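Local coordinates for mitogen-activated protein kinase kinase kinase 7 interacting protein 1 (PDB 2IRM), which probably acts as an adapter that binds and activates the kinase TAK1, and is built on a PP2C-type phosphatase fold, at residues D196-L208 with N217-I229. Numbering follows the deposited sequence.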
loop_
_atom_site.group_PDB
_atom_site.type_symbol
_atom_site.label_atom_id
_atom_site.label_comp_id
_atom_site.label_asym_id
_atom_site.label_seq_id
_atom_site.Cartn_x
_atom_site.Cartn_y
_atom_site.Cartn_z
ATOM N N ASP A 196 4.947 -7.748 3.406
ATOM C CA ASP A 196 4.043 -7.851 2.266
ATOM C C ASP A 196 2.924 -8.816 2.566
ATOM O O ASP A 196 3.171 -9.993 2.859
ATOM C CB ASP A 196 4.805 -8.311 1.041
ATOM C CG ASP A 196 5.880 -7.332 0.645
ATOM O OD1 ASP A 196 5.555 -6.124 0.493
ATOM O OD2 ASP A 196 7.049 -7.762 0.494
ATOM N N HIS A 197 1.695 -8.312 2.531
ATOM C CA HIS A 197 0.543 -9.170 2.738
ATOM C C HIS A 197 -0.103 -9.486 1.408
ATOM O O HIS A 197 -1.212 -9.035 1.133
ATOM C CB HIS A 197 -0.457 -8.545 3.703
ATOM C CG HIS A 197 0.070 -8.386 5.095
ATOM N ND1 HIS A 197 -0.043 -7.208 5.802
ATOM C CD2 HIS A 197 0.727 -9.251 5.904
ATOM C CE1 HIS A 197 0.515 -7.357 6.992
ATOM N NE2 HIS A 197 0.988 -8.589 7.081
ATOM N N ASN A 198 0.613 -10.275 0.602
ATOM C CA ASN A 198 0.172 -10.753 -0.707
ATOM C C ASN A 198 0.931 -12.012 -1.119
ATOM O O ASN A 198 1.710 -12.563 -0.337
ATOM C CB ASN A 198 0.393 -9.680 -1.753
ATOM C CG ASN A 198 1.781 -9.113 -1.701
ATOM O OD1 ASN A 198 1.956 -7.895 -1.653
ATOM N ND2 ASN A 198 2.786 -9.985 -1.694
ATOM N N LEU A 199 0.735 -12.460 -2.355
ATOM C CA LEU A 199 1.335 -13.724 -2.761
ATOM C C LEU A 199 2.850 -13.678 -2.977
ATOM O O LEU A 199 3.475 -14.718 -3.170
ATOM C CB LEU A 199 0.617 -14.280 -3.981
ATOM C CG LEU A 199 -0.452 -15.331 -3.706
ATOM C CD1 LEU A 199 -0.966 -15.267 -2.284
ATOM C CD2 LEU A 199 -1.590 -15.209 -4.704
ATOM N N LEU A 200 3.441 -12.486 -2.937
ATOM C CA LEU A 200 4.897 -12.366 -2.939
ATOM C C LEU A 200 5.488 -12.928 -1.656
ATOM O O LEU A 200 6.687 -13.177 -1.597
ATOM C CB LEU A 200 5.351 -10.912 -3.036
ATOM C CG LEU A 200 5.036 -10.026 -4.237
ATOM C CD1 LEU A 200 5.440 -8.594 -3.924
ATOM C CD2 LEU A 200 5.757 -10.522 -5.453
ATOM N N ASN A 201 4.654 -13.100 -0.632
ATOM C CA ASN A 201 5.095 -13.583 0.668
ATOM C C ASN A 201 4.628 -15.012 0.949
ATOM O O ASN A 201 3.449 -15.261 1.227
ATOM C CB ASN A 201 4.619 -12.599 1.739
ATOM C CG ASN A 201 4.823 -13.096 3.156
ATOM O OD1 ASN A 201 4.193 -12.579 4.078
ATOM N ND2 ASN A 201 5.707 -14.077 3.348
ATOM N N ALA A 202 5.574 -15.946 0.879
ATOM C CA ALA A 202 5.286 -17.379 0.988
ATOM C C ALA A 202 4.366 -17.721 2.156
ATOM O O ALA A 202 3.465 -18.553 2.017
ATOM C CB ALA A 202 6.575 -18.182 1.072
ATOM N N GLU A 203 4.585 -17.071 3.299
ATOM C CA GLU A 203 3.755 -17.285 4.482
ATOM C C GLU A 203 2.297 -17.011 4.119
ATOM O O GLU A 203 1.403 -17.787 4.481
ATOM C CB GLU A 203 4.182 -16.377 5.632
ATOM C CG GLU A 203 5.644 -15.978 5.622
ATOM C CD GLU A 203 6.441 -16.623 6.733
ATOM O OE1 GLU A 203 6.740 -17.843 6.631
ATOM O OE2 GLU A 203 6.783 -15.892 7.699
ATOM N N GLU A 204 2.056 -15.924 3.389
ATOM C CA GLU A 204 0.706 -15.654 2.908
ATOM C C GLU A 204 0.248 -16.712 1.902
ATOM O O GLU A 204 -0.886 -17.190 1.984
ATOM C CB GLU A 204 0.563 -14.235 2.363
ATOM C CG GLU A 204 0.488 -13.184 3.444
ATOM C CD GLU A 204 -0.714 -13.366 4.365
ATOM O OE1 GLU A 204 -0.602 -14.027 5.433
ATOM O OE2 GLU A 204 -1.788 -12.848 4.026
ATOM N N ALA A 205 1.127 -17.116 0.987
ATOM C CA ALA A 205 0.764 -18.197 0.066
ATOM C C ALA A 205 0.327 -19.436 0.853
ATOM O O ALA A 205 -0.744 -20.009 0.589
ATOM C CB ALA A 205 1.897 -18.519 -0.874
ATOM N N ALA A 206 1.134 -19.812 1.845
ATOM C CA ALA A 206 0.856 -20.979 2.676
ATOM C C ALA A 206 -0.416 -20.831 3.496
ATOM O O ALA A 206 -1.060 -21.824 3.805
ATOM C CB ALA A 206 2.013 -21.264 3.585
ATOM N N ARG A 207 -0.766 -19.600 3.867
ATOM C CA ARG A 207 -2.011 -19.358 4.606
ATOM C C ARG A 207 -3.193 -19.718 3.728
ATOM O O ARG A 207 -4.162 -20.311 4.199
ATOM C CB ARG A 207 -2.143 -17.903 5.057
ATOM C CG ARG A 207 -2.747 -17.795 6.418
ATOM C CD ARG A 207 -3.423 -16.471 6.772
ATOM N NE ARG A 207 -3.317 -15.394 5.800
ATOM C CZ ARG A 207 -4.362 -14.936 5.116
ATOM N NH1 ARG A 207 -5.560 -15.477 5.310
ATOM N NH2 ARG A 207 -4.227 -13.942 4.244
ATOM N N LEU A 208 -3.080 -19.364 2.445
ATOM C CA LEU A 208 -4.150 -19.547 1.486
ATOM C C LEU A 208 -4.265 -21.011 1.095
ATOM O O LEU A 208 -5.341 -21.601 1.174
ATOM C CB LEU A 208 -3.930 -18.652 0.279
ATOM C CG LEU A 208 -4.071 -17.140 0.542
ATOM C CD1 LEU A 208 -3.796 -16.333 -0.705
ATOM C CD2 LEU A 208 -5.434 -16.744 1.074
ATOM N N ASN A 217 -6.379 -19.769 -8.706
ATOM C CA ASN A 217 -7.499 -18.921 -8.309
ATOM C C ASN A 217 -7.192 -17.433 -8.465
ATOM O O ASN A 217 -8.106 -16.610 -8.487
ATOM C CB ASN A 217 -7.929 -19.227 -6.869
ATOM C CG ASN A 217 -8.509 -20.617 -6.721
ATOM O OD1 ASN A 217 -9.292 -21.051 -7.555
ATOM N ND2 ASN A 217 -8.126 -21.323 -5.663
ATOM N N PHE A 218 -5.909 -17.097 -8.587
ATOM C CA PHE A 218 -5.491 -15.696 -8.678
ATOM C C PHE A 218 -4.938 -15.260 -10.051
ATOM O O PHE A 218 -4.318 -14.201 -10.160
ATOM C CB PHE A 218 -4.493 -15.359 -7.561
ATOM C CG PHE A 218 -5.055 -15.510 -6.181
ATOM C CD1 PHE A 218 -4.882 -16.694 -5.473
ATOM C CD2 PHE A 218 -5.761 -14.473 -5.585
ATOM C CE1 PHE A 218 -5.401 -16.843 -4.192
ATOM C CE2 PHE A 218 -6.290 -14.616 -4.313
ATOM C CZ PHE A 218 -6.108 -15.811 -3.614
ATOM N N GLU A 219 -5.169 -16.062 -11.091
ATOM C CA GLU A 219 -4.827 -15.659 -12.464
ATOM C C GLU A 219 -5.670 -14.456 -12.839
ATOM O O GLU A 219 -6.826 -14.352 -12.435
ATOM C CB GLU A 219 -5.079 -16.786 -13.473
ATOM C CG GLU A 219 -4.180 -18.009 -13.299
ATOM C CD GLU A 219 -4.134 -18.902 -14.539
ATOM O OE1 GLU A 219 -4.322 -18.385 -15.670
ATOM O OE2 GLU A 219 -3.893 -20.125 -14.390
ATOM N N GLY A 220 -5.090 -13.528 -13.588
ATOM C CA GLY A 220 -5.853 -12.383 -14.070
ATOM C C GLY A 220 -6.117 -11.312 -13.030
ATOM O O GLY A 220 -6.398 -10.168 -13.388
ATOM N N VAL A 221 -6.047 -11.670 -11.749
ATOM C CA VAL A 221 -6.144 -10.679 -10.672
ATOM C C VAL A 221 -4.761 -10.141 -10.285
ATOM O O VAL A 221 -3.961 -10.854 -9.690
ATOM C CB VAL A 221 -7.047 -11.145 -9.440
ATOM C CG1 VAL A 221 -7.288 -12.641 -9.433
ATOM C CG2 VAL A 221 -6.505 -10.662 -8.108
ATOM N N PRO A 222 -4.500 -8.860 -10.621
ATOM C CA PRO A 222 -3.185 -8.202 -10.549
ATOM C C PRO A 222 -2.298 -8.619 -9.367
ATOM O O PRO A 222 -1.439 -9.482 -9.548
ATOM C CB PRO A 222 -3.543 -6.707 -10.505
ATOM C CG PRO A 222 -4.779 -6.616 -11.362
ATOM C CD PRO A 222 -5.540 -7.919 -11.102
ATOM N N LEU A 223 -2.508 -8.016 -8.202
ATOM C CA LEU A 223 -1.617 -8.211 -7.064
ATOM C C LEU A 223 -2.401 -8.282 -5.758
ATOM O O LEU A 223 -2.171 -7.493 -4.841
ATOM C CB LEU A 223 -0.581 -7.088 -6.996
ATOM C CG LEU A 223 0.732 -7.418 -6.285
ATOM C CD1 LEU A 223 1.184 -6.251 -5.419
ATOM C CD2 LEU A 223 0.591 -8.684 -5.454
ATOM N N TYR A 224 -3.326 -9.233 -5.680
ATOM C CA TYR A 224 -4.324 -9.248 -4.622
ATOM C C TYR A 224 -3.684 -9.220 -3.236
ATOM O O TYR A 224 -2.894 -10.097 -2.882
ATOM C CB TYR A 224 -5.195 -10.478 -4.769
ATOM C CG TYR A 224 -6.503 -10.371 -4.070
ATOM C CD1 TYR A 224 -7.527 -9.605 -4.607
ATOM C CD2 TYR A 224 -6.733 -11.053 -2.882
ATOM C CE1 TYR A 224 -8.746 -9.501 -3.977
ATOM C CE2 TYR A 224 -7.956 -10.960 -2.237
ATOM C CZ TYR A 224 -8.952 -10.178 -2.793
ATOM O OH TYR A 224 -10.170 -10.067 -2.175
ATOM N N SER A 225 -3.996 -8.184 -2.467
ATOM C CA SER A 225 -3.521 -8.108 -1.115
ATOM C C SER A 225 -4.377 -9.072 -0.323
ATOM O O SER A 225 -5.592 -9.119 -0.488
ATOM C CB SER A 225 -3.636 -6.686 -0.574
ATOM O OG SER A 225 -4.986 -6.301 -0.480
ATOM N N THR A 226 -3.728 -9.845 0.531
ATOM C CA THR A 226 -4.366 -10.914 1.272
ATOM C C THR A 226 -4.696 -10.436 2.680
ATOM O O THR A 226 -5.191 -11.202 3.518
ATOM C CB THR A 226 -3.408 -12.093 1.354
ATOM O OG1 THR A 226 -2.177 -11.631 1.909
ATOM C CG2 THR A 226 -3.124 -12.647 -0.030
ATOM N N ARG A 227 -4.368 -9.175 2.942
ATOM C CA ARG A 227 -4.788 -8.463 4.148
ATOM C C ARG A 227 -4.989 -7.028 3.716
ATOM O O ARG A 227 -4.340 -6.572 2.773
ATOM C CB ARG A 227 -3.720 -8.514 5.241
ATOM C CG ARG A 227 -3.512 -9.867 5.860
ATOM C CD ARG A 227 -2.495 -9.823 6.972
ATOM N NE ARG A 227 -1.831 -11.117 7.098
ATOM C CZ ARG A 227 -1.022 -11.472 8.093
ATOM N NH1 ARG A 227 -0.752 -10.639 9.091
ATOM N NH2 ARG A 227 -0.477 -12.678 8.093
ATOM N N CYS A 228 -5.896 -6.324 4.385
ATOM C CA CYS A 228 -6.197 -4.919 4.064
ATOM C C CYS A 228 -7.316 -4.372 4.947
ATOM O O CYS A 228 -7.929 -5.101 5.732
ATOM C CB CYS A 228 -6.577 -4.740 2.585
ATOM S SG CYS A 228 -8.148 -5.519 2.132
ATOM N N ILE A 229 -7.571 -3.081 4.814
ATOM C CA ILE A 229 -8.649 -2.457 5.541
ATOM C C ILE A 229 -9.914 -2.637 4.716
ATOM O O ILE A 229 -9.900 -2.416 3.501
ATOM C CB ILE A 229 -8.348 -0.966 5.779
ATOM C CG1 ILE A 229 -7.231 -0.826 6.810
ATOM C CG2 ILE A 229 -9.598 -0.222 6.238
ATOM C CD1 ILE A 229 -6.268 0.275 6.516
#
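The backbones of H197 and T226 are joined by one hydrogen bond, T226 N to H197 O at 2.7 Å, just before the type I turn N198-N201 that leads into helix 202-209. T226 stands at the centre of the contact. Its OG1, placed between its own backbone N and carbonyl carbon (chi1 55°), donates to E204 OE2 at a doubtfully short modelled length, while CG2 turns to L208 CD1 at 3.8 Å. R207, one turn further along the helix, meets the E204 carboxylate side-on, NE on E204 OE1 and NH2 on E204 OE2 (2.7 Å), both on the syn side but tilted out of the carboxylate plane. R227 NH2 reaches E204 OE1 at 3.0 Å from the face opposite R207 NE, the guanidinium plane turned 76° against the carboxylate. Both arginines also have backbone partners, R207 NH1 on P251 O and R227 NH1 on E255 O. The extended R227 chain lies across one face of the H197 ring, CD 3.5 Å from its centroid, and the guanidinium runs nearly parallel to the ring, 10° apart. H197 ND1 bonds to G173 N, which helps fix the ring's rotation. L199 CD2 sits over one face of F218 (3.7 Å to CD1), and L208 CD1 approaches F218 CZ obliquely. A salt-bridge network of E204, R207 and R227 thus ties this helix of the PP2C-type fold to the loop entering strand 229-230.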